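Local coordinates for protein putative non-ribosomal peptide synthetase (Actinomadura parvosata subsp. kistnae, PDB 6M7L) that probably acts in non-ribosomal peptide synthesis, its condensation-domain fold being of the kind that joins carrier-bound acyl and aminoacyl groups through peptide bonds, at residues L65-R78 against E89-E101. Numbering follows the deposited sequence.
Sequences LADVGGRHEILRTR and EILDAETGRPPLE
Glu89 OE1 is gripped by two nitrogens of Arg78, NE at 3.0 Å and NH2 at 3.1 Å, both coming from the same face of the carboxylate. NH2 also reaches Glu89 OE2 on the syn side but tilted out of the carboxylate plane, which completes a side-on salt bridge with the two flat groups turned 39° apart. The two side chains lie side by side, pointing the same way, and Leu91 lays its methyls CD1 and CD2 over one face of the Arg78 guanidinium. The backbones of Arg78 and Glu89 form the hydrogen-bonded pair of a short antiparallel hairpin. On the other face of the hairpin, Thr77 OG1 packs against Ile90 CG1 and bonds to Glu73 O.

Arg76 ties this hairpin to the helix end. Its NH2 donates to Leu91 O at 2.8 Å, in the carbonyl plane, while NE and NH1 bond to Gly69 O and Gly70 O. Three carbonyls thus fix the guanidinium; chi1 of 47° sets CG between the backbone N and the carbonyl carbon, and the chain then runs extended to NE. In return Leu91 N bonds to Arg76 O (2.8 Å, 161°).

Farther along, Ala66 CB meets the guanidinium edge of Arg97, and Leu65 CB lies 3.9 Å from Pro98 CG. The returning chain runs back alongside helix 58-71, from Ala93 beside Gly70 to Arg97 beside Ala66, and then enters edge strand 100-102, which pairs with strand 130-136; Leu65 also touches Leu165 of helix 155-172.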
ATOM      1  N   LEU A  65       9.157  -4.480  19.025  1.00 65.07           N
ATOM      2  CA  LEU A  65       8.032  -5.356  19.340  1.00 55.71           C
ATOM      3  C   LEU A  65       7.251  -4.825  20.535  1.00 62.41           C
ATOM      4  O   LEU A  65       6.016  -4.736  20.497  1.00 61.26           O
ATOM      5  CB  LEU A  65       8.533  -6.776  19.602  1.00 62.12           C
ATOM      6  CG  LEU A  65       9.016  -7.558  18.378  1.00 58.75           C
ATOM      7  CD1 LEU A  65       9.695  -8.858  18.789  1.00 51.21           C
ATOM      8  CD2 LEU A  65       7.862  -7.827  17.428  1.00 52.38           C
ATOM      9  N   ALA A  66       7.959  -4.450  21.604  1.00 54.51           N
ATOM     10  CA  ALA A  66       7.295  -3.849  22.756  1.00 51.65           C
ATOM     11  C   ALA A  66       6.608  -2.540  22.389  1.00 60.00           C
ATOM     12  O   ALA A  66       5.564  -2.207  22.962  1.00 61.83           O
ATOM     13  CB  ALA A  66       8.300  -3.624  23.883  1.00 54.85           C
ATOM     14  N   ASP A  67       7.172  -1.788  21.436  1.00 60.69           N
ATOM     15  CA  ASP A  67       6.565  -0.522  21.029  1.00 60.25           C
ATOM     16  C   ASP A  67       5.244  -0.746  20.305  1.00 59.31           C
ATOM     17  O   ASP A  67       4.282   0.003  20.517  1.00 62.22           O
ATOM     18  CB  ASP A  67       7.528   0.266  20.144  1.00 66.95           C
ATOM     19  CG  ASP A  67       8.736   0.761  20.901  1.00 75.56           C
ATOM     20  OD1 ASP A  67       8.608   1.035  22.114  1.00 77.65           O
ATOM     21  OD2 ASP A  67       9.816   0.873  20.283  1.00 70.47           O
ATOM     22  N   VAL A  68       5.183  -1.758  19.437  1.00 58.55           N
ATOM     23  CA  VAL A  68       3.917  -2.113  18.801  1.00 56.45           C
ATOM     24  C   VAL A  68       2.888  -2.492  19.856  1.00 63.38           C
ATOM     25  O   VAL A  68       1.720  -2.090  19.779  1.00 63.84           O
ATOM     26  CB  VAL A  68       4.129  -3.250  17.786  1.00 57.63           C
ATOM     27  CG1 VAL A  68       2.813  -3.604  17.105  1.00 49.69           C
ATOM     28  CG2 VAL A  68       5.174  -2.854  16.769  1.00 58.68           C
ATOM     29  N   GLY A  69       3.306  -3.266  20.862  1.00 54.87           N
ATOM     30  CA  GLY A  69       2.402  -3.603  21.947  1.00 60.52           C
ATOM     31  C   GLY A  69       1.952  -2.385  22.732  1.00 67.84           C
ATOM     32  O   GLY A  69       0.789  -2.285  23.125  1.00 60.65           O
ATOM     33  N   GLY A  70       2.870  -1.443  22.972  1.00 62.71           N
ATOM     34  CA  GLY A  70       2.484  -0.208  23.629  1.00 53.20           C
ATOM     35  C   GLY A  70       1.539   0.631  22.796  1.00 56.45           C
ATOM     36  O   GLY A  70       0.685   1.338  23.340  1.00 63.10           O
ATOM     37  N   ARG A  71       1.664   0.557  21.471  1.00 60.01           N
ATOM     38  CA  ARG A  71       0.817   1.356  20.593  1.00 60.14           C
ATOM     39  C   ARG A  71      -0.605   0.810  20.541  1.00 62.55           C
ATOM     40  O   ARG A  71      -1.571   1.580  20.487  1.00 67.06           O
ATOM     41  CB  ARG A  71       1.433   1.408  19.195  1.00 53.01           C
ATOM     42  CG  ARG A  71       0.561   2.037  18.125  1.00 51.94           C
ATOM     43  CD  ARG A  71       1.354   2.196  16.836  1.00 63.26           C
ATOM     44  NE  ARG A  71       0.538   2.684  15.729  1.00 70.69           N
ATOM     45  CZ  ARG A  71       0.311   3.968  15.476  1.00 65.58           C
ATOM     46  NH1 ARG A  71      -0.445   4.317  14.444  1.00 66.41           N
ATOM     47  NH2 ARG A  71       0.825   4.903  16.264  1.00 68.21           N
ATOM     48  N   HIS A  72      -0.754  -0.514  20.553  1.00 61.02           N
ATOM     49  CA  HIS A  72      -2.057  -1.170  20.495  1.00 65.87           C
ATOM     50  C   HIS A  72      -2.303  -1.864  21.827  1.00 62.48           C
ATOM     51  O   HIS A  72      -1.683  -2.891  22.118  1.00 61.89           O
ATOM     52  CB  HIS A  72      -2.119  -2.173  19.344  1.00 61.23           C
ATOM     53  CG  HIS A  72      -1.802  -1.581  18.006  1.00 56.92           C
ATOM     54  ND1 HIS A  72      -2.773  -1.087  17.162  1.00 54.71           N
ATOM     55  CD2 HIS A  72      -0.621  -1.412  17.364  1.00 55.01           C
ATOM     56  CE1 HIS A  72      -2.203  -0.635  16.058  1.00 57.67           C
ATOM     57  NE2 HIS A  72      -0.899  -0.820  16.155  1.00 57.54           N
ATOM     58  N   GLU A  73      -3.214  -1.306  22.631  1.00 66.81           N
ATOM     59  CA  GLU A  73      -3.531  -1.906  23.924  1.00 65.04           C
ATOM     60  C   GLU A  73      -3.953  -3.363  23.785  1.00 65.46           C
ATOM     61  O   GLU A  73      -3.644  -4.183  24.657  1.00 69.79           O
ATOM     62  CB  GLU A  73      -4.635  -1.111  24.621  1.00 70.23           C
ATOM     63  CG  GLU A  73      -4.204   0.247  25.143  1.00 73.72           C
ATOM     64  CD  GLU A  73      -5.371   1.068  25.660  1.00 81.69           C
ATOM     65  OE1 GLU A  73      -6.524   0.782  25.270  1.00 77.56           O
ATOM     66  OE2 GLU A  73      -5.135   1.998  26.459  1.00 89.40           O
ATOM     67  N   ILE A  74      -4.646  -3.704  22.696  1.00 64.38           N
ATOM     68  CA  ILE A  74      -5.174  -5.056  22.548  1.00 63.71           C
ATOM     69  C   ILE A  74      -4.050  -6.084  22.477  1.00 62.92           C
ATOM     70  O   ILE A  74      -4.231  -7.238  22.881  1.00 61.96           O
ATOM     71  CB  ILE A  74      -6.097  -5.131  21.316  1.00 64.20           C
ATOM     72  CG1 ILE A  74      -6.807  -6.483  21.268  1.00 63.40           C
ATOM     73  CG2 ILE A  74      -5.315  -4.875  20.031  1.00 58.22           C
ATOM     74  CD1 ILE A  74      -7.924  -6.519  20.280  1.00 71.21           C
ATOM     75  N   LEU A  75      -2.874  -5.688  21.987  1.00 62.93           N
ATOM     76  CA  LEU A  75      -1.754  -6.621  21.938  1.00 61.11           C
ATOM     77  C   LEU A  75      -1.149  -6.869  23.313  1.00 61.78           C
ATOM     78  O   LEU A  75      -0.469  -7.883  23.501  1.00 62.36           O
ATOM     79  CB  LEU A  75      -0.683  -6.115  20.971  1.00 58.72           C
ATOM     80  CG  LEU A  75      -1.078  -6.120  19.493  1.00 59.76           C
ATOM     81  CD1 LEU A  75       0.113  -5.754  18.625  1.00 61.13           C
ATOM     82  CD2 LEU A  75      -1.645  -7.471  19.089  1.00 57.00           C
ATOM     83  N   ARG A  76      -1.372  -5.970  24.273  1.00 60.66           N
ATOM     84  CA  ARG A  76      -0.993  -6.204  25.660  1.00 67.91           C
ATOM     85  C   ARG A  76      -2.208  -6.465  26.542  1.00 64.59           C
ATOM     86  O   ARG A  76      -2.152  -6.245  27.755  1.00 66.70           O
ATOM     87  CB  ARG A  76      -0.173  -5.031  26.202  1.00 68.52           C
ATOM     88  CG  ARG A  76      -0.743  -3.655  25.894  1.00 68.98           C
ATOM     89  CD  ARG A  76       0.248  -2.560  26.267  1.00 68.84           C
ATOM     90  NE  ARG A  76      -0.144  -1.258  25.734  1.00 77.65           N
ATOM     91  CZ  ARG A  76      -0.697  -0.286  26.454  1.00 79.42           C
ATOM     92  NH1 ARG A  76      -1.019   0.867  25.879  1.00 70.54           N
ATOM     93  NH2 ARG A  76      -0.920  -0.462  27.750  1.00 77.02           N
ATOM     94  N   THR A  77      -3.304  -6.933  25.950  1.00 63.59           N
ATOM     95  CA  THR A  77      -4.531  -7.244  26.666  1.00 64.43           C
ATOM     96  C   THR A  77      -4.584  -8.733  26.987  1.00 64.37           C
ATOM     97  O   THR A  77      -4.216  -9.569  26.159  1.00 64.53           O
ATOM     98  CB  THR A  77      -5.755  -6.843  25.837  1.00 62.86           C
ATOM     99  OG1 THR A  77      -5.771  -5.421  25.665  1.00 65.73           O
ATOM    100  CG2 THR A  77      -7.043  -7.276  26.518  1.00 61.34           C
ATOM    101  N   ARG A  78      -5.035  -9.056  28.194  1.00 64.24           N
ATOM    102  CA  ARG A  78      -5.208 -10.433  28.625  1.00 67.42           C
ATOM    103  C   ARG A  78      -6.686 -10.715  28.863  1.00 69.60           C
ATOM    104  O   ARG A  78      -7.480  -9.804  29.109  1.00 67.86           O
ATOM    105  CB  ARG A  78      -4.399 -10.712  29.893  1.00 66.71           C
ATOM    106  CG  ARG A  78      -3.589 -11.985  29.827  1.00 69.28           C
ATOM    107  CD  ARG A  78      -2.320 -11.849  30.643  1.00 72.69           C
ATOM    108  NE  ARG A  78      -2.571 -11.184  31.915  1.00 79.78           N
ATOM    109  CZ  ARG A  78      -1.759 -11.250  32.963  1.00 79.17           C
ATOM    110  NH1 ARG A  78      -0.643 -11.964  32.893  1.00 71.67           N
ATOM    111  NH2 ARG A  78      -2.067 -10.611  34.084  1.00 76.22           N
ATOM    112  N   GLU A  89      -8.276  -7.619  30.277  1.00 73.01           N
ATOM    113  CA  GLU A  89      -7.292  -7.079  31.211  1.00 70.17           C
ATOM    114  C   GLU A  89      -6.137  -6.481  30.412  1.00 75.19           C
ATOM    115  O   GLU A  89      -5.344  -7.215  29.812  1.00 77.65           O
ATOM    116  CB  GLU A  89      -6.790  -8.164  32.162  1.00 70.68           C
ATOM    117  CG  GLU A  89      -5.755  -7.675  33.167  1.00 77.10           C
ATOM    118  CD  GLU A  89      -4.993  -8.810  33.824  1.00 80.58           C
ATOM    119  OE1 GLU A  89      -4.981  -9.926  33.264  1.00 78.44           O
ATOM    120  OE2 GLU A  89      -4.404  -8.587  34.903  1.00 86.95           O
ATOM    121  N   ILE A  90      -6.032  -5.155  30.417  1.00 65.52           N
ATOM    122  CA  ILE A  90      -5.008  -4.453  29.651  1.00 63.46           C
ATOM    123  C   ILE A  90      -3.780  -4.246  30.529  1.00 60.57           C
ATOM    124  O   ILE A  90      -3.853  -3.576  31.565  1.00 63.56           O
ATOM    125  CB  ILE A  90      -5.528  -3.112  29.115  1.00 63.46           C
ATOM    126  CG1 ILE A  90      -6.795  -3.316  28.284  1.00 59.58           C
ATOM    127  CG2 ILE A  90      -4.455  -2.426  28.280  1.00 65.32           C
ATOM    128  CD1 ILE A  90      -7.285  -2.053  27.611  1.00 62.43           C
ATOM    129  N   LEU A  91      -2.653  -4.810  30.111  1.00 64.16           N
ATOM    130  CA  LEU A  91      -1.386  -4.629  30.799  1.00 64.93           C
ATOM    131  C   LEU A  91      -0.659  -3.400  30.258  1.00 67.71           C
ATOM    132  O   LEU A  91      -1.047  -2.808  29.250  1.00 72.65           O
ATOM    133  CB  LEU A  91      -0.511  -5.873  30.639  1.00 63.47           C
ATOM    134  CG  LEU A  91      -1.153  -7.233  30.900  1.00 65.62           C
ATOM    135  CD1 LEU A  91      -0.132  -8.344  30.712  1.00 67.39           C
ATOM    136  CD2 LEU A  91      -1.755  -7.280  32.292  1.00 68.51           C
ATOM    137  N   ASP A  92       0.413  -3.014  30.945  1.00 72.18           N
ATOM    138  CA  ASP A  92       1.254  -1.934  30.455  1.00 78.91           C
ATOM    139  C   ASP A  92       2.194  -2.467  29.375  1.00 77.74           C
ATOM    140  O   ASP A  92       2.189  -3.654  29.037  1.00 80.02           O
ATOM    141  CB  ASP A  92       2.018  -1.276  31.607  1.00 67.77           C
ATOM    142  CG  ASP A  92       2.846  -2.263  32.411  1.00 80.17           C
ATOM    143  OD1 ASP A  92       2.818  -3.467  32.097  1.00 87.83           O
ATOM    144  OD2 ASP A  92       3.529  -1.834  33.366  1.00 83.68           O
ATOM    145  N   ALA A  93       3.013  -1.574  28.817  1.00 74.36           N
ATOM    146  CA  ALA A  93       3.888  -1.972  27.718  1.00 65.06           C
ATOM    147  C   ALA A  93       4.961  -2.949  28.182  1.00 73.23           C
ATOM    148  O   ALA A  93       5.262  -3.923  27.482  1.00 78.76           O
ATOM    149  CB  ALA A  93       4.524  -0.737  27.081  1.00 57.47           C
ATOM    150  N   GLU A  94       5.545  -2.716  29.358  1.00 73.99           N
ATOM    151  CA  GLU A  94       6.649  -3.546  29.828  1.00 76.43           C
ATOM    152  C   GLU A  94       6.150  -4.922  30.254  1.00 83.71           C
ATOM    153  O   GLU A  94       6.422  -5.918  29.576  1.00 90.30           O
ATOM    154  CB  GLU A  94       7.389  -2.862  30.977  1.00 76.76           C
ATOM    155  CG  GLU A  94       8.744  -3.481  31.284  1.00 79.66           C
ATOM    156  CD  GLU A  94       9.629  -3.594  30.053  1.00 86.57           C
ATOM    157  OE1 GLU A  94      10.238  -4.667  29.852  1.00 79.77           O
ATOM    158  OE2 GLU A  94       9.711  -2.613  29.282  1.00 97.50           O
ATOM    159  N   THR A  95       5.434  -4.996  31.375  1.00 79.80           N
ATOM    160  CA  THR A  95       4.765  -6.237  31.752  1.00 75.83           C
ATOM    161  C   THR A  95       3.628  -6.476  30.769  1.00 81.55           C
ATOM    162  O   THR A  95       2.596  -5.803  30.825  1.00 89.01           O
ATOM    163  CB  THR A  95       4.242  -6.167  33.183  1.00 80.25           C
ATOM    164  OG1 THR A  95       2.999  -5.454  33.205  1.00 78.45           O
ATOM    165  CG2 THR A  95       5.240  -5.453  34.083  1.00 85.80           C
ATOM    166  N   GLY A  96       3.814  -7.421  29.858  1.00 74.47           N
ATOM    167  CA  GLY A  96       2.895  -7.586  28.744  1.00 79.97           C
ATOM    168  C   GLY A  96       3.522  -7.333  27.393  1.00 70.87           C
ATOM    169  O   GLY A  96       2.801  -7.331  26.385  1.00 63.17           O
ATOM    170  N   ARG A  97       4.826  -7.091  27.330  1.00 68.23           N
ATOM    171  CA  ARG A  97       5.523  -7.129  26.059  1.00 75.08           C
ATOM    172  C   ARG A  97       5.421  -8.540  25.481  1.00 67.63           C
ATOM    173  O   ARG A  97       5.313  -9.518  26.228  1.00 72.31           O
ATOM    174  CB  ARG A  97       6.988  -6.735  26.244  1.00 74.57           C
ATOM    175  CG  ARG A  97       7.815  -7.780  26.978  1.00 79.60           C
ATOM    176  CD  ARG A  97       9.234  -7.309  27.253  1.00 83.11           C
ATOM    177  NE  ARG A  97       9.670  -6.279  26.316  1.00 84.84           N
ATOM    178  CZ  ARG A  97      10.940  -6.054  25.993  1.00 86.77           C
ATOM    179  NH1 ARG A  97      11.902  -6.801  26.520  1.00 88.03           N
ATOM    180  NH2 ARG A  97      11.249  -5.092  25.136  1.00 80.76           N
ATOM    181  N   PRO A  98       5.428  -8.680  24.155  1.00 67.36           N
ATOM    182  CA  PRO A  98       5.351 -10.014  23.572  1.00 60.33           C
ATOM    183  C   PRO A  98       6.634 -10.782  23.828  1.00 61.95           C
ATOM    184  O   PRO A  98       7.728 -10.193  23.872  1.00 68.91           O
ATOM    185  CB  PRO A  98       5.156  -9.731  22.073  1.00 63.11           C
ATOM    186  CG  PRO A  98       5.852  -8.430  21.873  1.00 63.68           C
ATOM    187  CD  PRO A  98       5.545  -7.638  23.120  1.00 74.07           C
ATOM    188  N   PRO A  99       6.551 -12.093  24.026  1.00 56.07           N
ATOM    189  CA  PRO A  99       7.773 -12.897  24.091  1.00 53.10           C
ATOM    190  C   PRO A  99       8.455 -12.954  22.734  1.00 55.05           C
ATOM    191  O   PRO A  99       7.814 -12.875  21.684  1.00 56.25           O
ATOM    192  CB  PRO A  99       7.273 -14.280  24.526  1.00 52.49           C
ATOM    193  CG  PRO A  99       5.825 -14.298  24.167  1.00 49.88           C
ATOM    194  CD  PRO A  99       5.342 -12.887  24.308  1.00 56.65           C
ATOM    195  N   LEU A 100       9.779 -13.081  22.767  1.00 55.39           N
ATOM    196  CA  LEU A 100      10.599 -13.139  21.558  1.00 50.89           C
ATOM    197  C   LEU A 100      11.523 -14.348  21.665  1.00 54.26           C
ATOM    198  O   LEU A 100      12.565 -14.284  22.323  1.00 55.96           O
ATOM    199  CB  LEU A 100      11.397 -11.853  21.369  1.00 50.16           C
ATOM    200  CG  LEU A 100      12.436 -11.868  20.242  1.00 60.83           C
ATOM    201  CD1 LEU A 100      11.781 -12.156  18.893  1.00 63.17           C
ATOM    202  CD2 LEU A 100      13.210 -10.557  20.198  1.00 57.66           C
ATOM    203  N   GLU A 101      11.137 -15.447  21.023  1.00 51.48           N
ATOM    204  CA  GLU A 101      12.006 -16.609  20.940  1.00 47.10           C
ATOM    205  C   GLU A 101      13.093 -16.375  19.899  1.00 60.85           C
ATOM    206  O   GLU A 101      12.831 -15.856  18.809  1.00 59.62           O
ATOM    207  CB  GLU A 101      11.210 -17.863  20.583  1.00 49.23           C
ATOM    208  CG  GLU A 101      12.087 -19.083  20.327  1.00 50.25           C
ATOM    209  CD  GLU A 101      11.314 -20.268  19.786  1.00 54.97           C
ATOM    210  OE1 GLU A 101      11.885 -21.379  19.736  1.00 56.81           O
ATOM    211  OE2 GLU A 101      10.136 -20.090  19.408  1.00 51.91           O
TER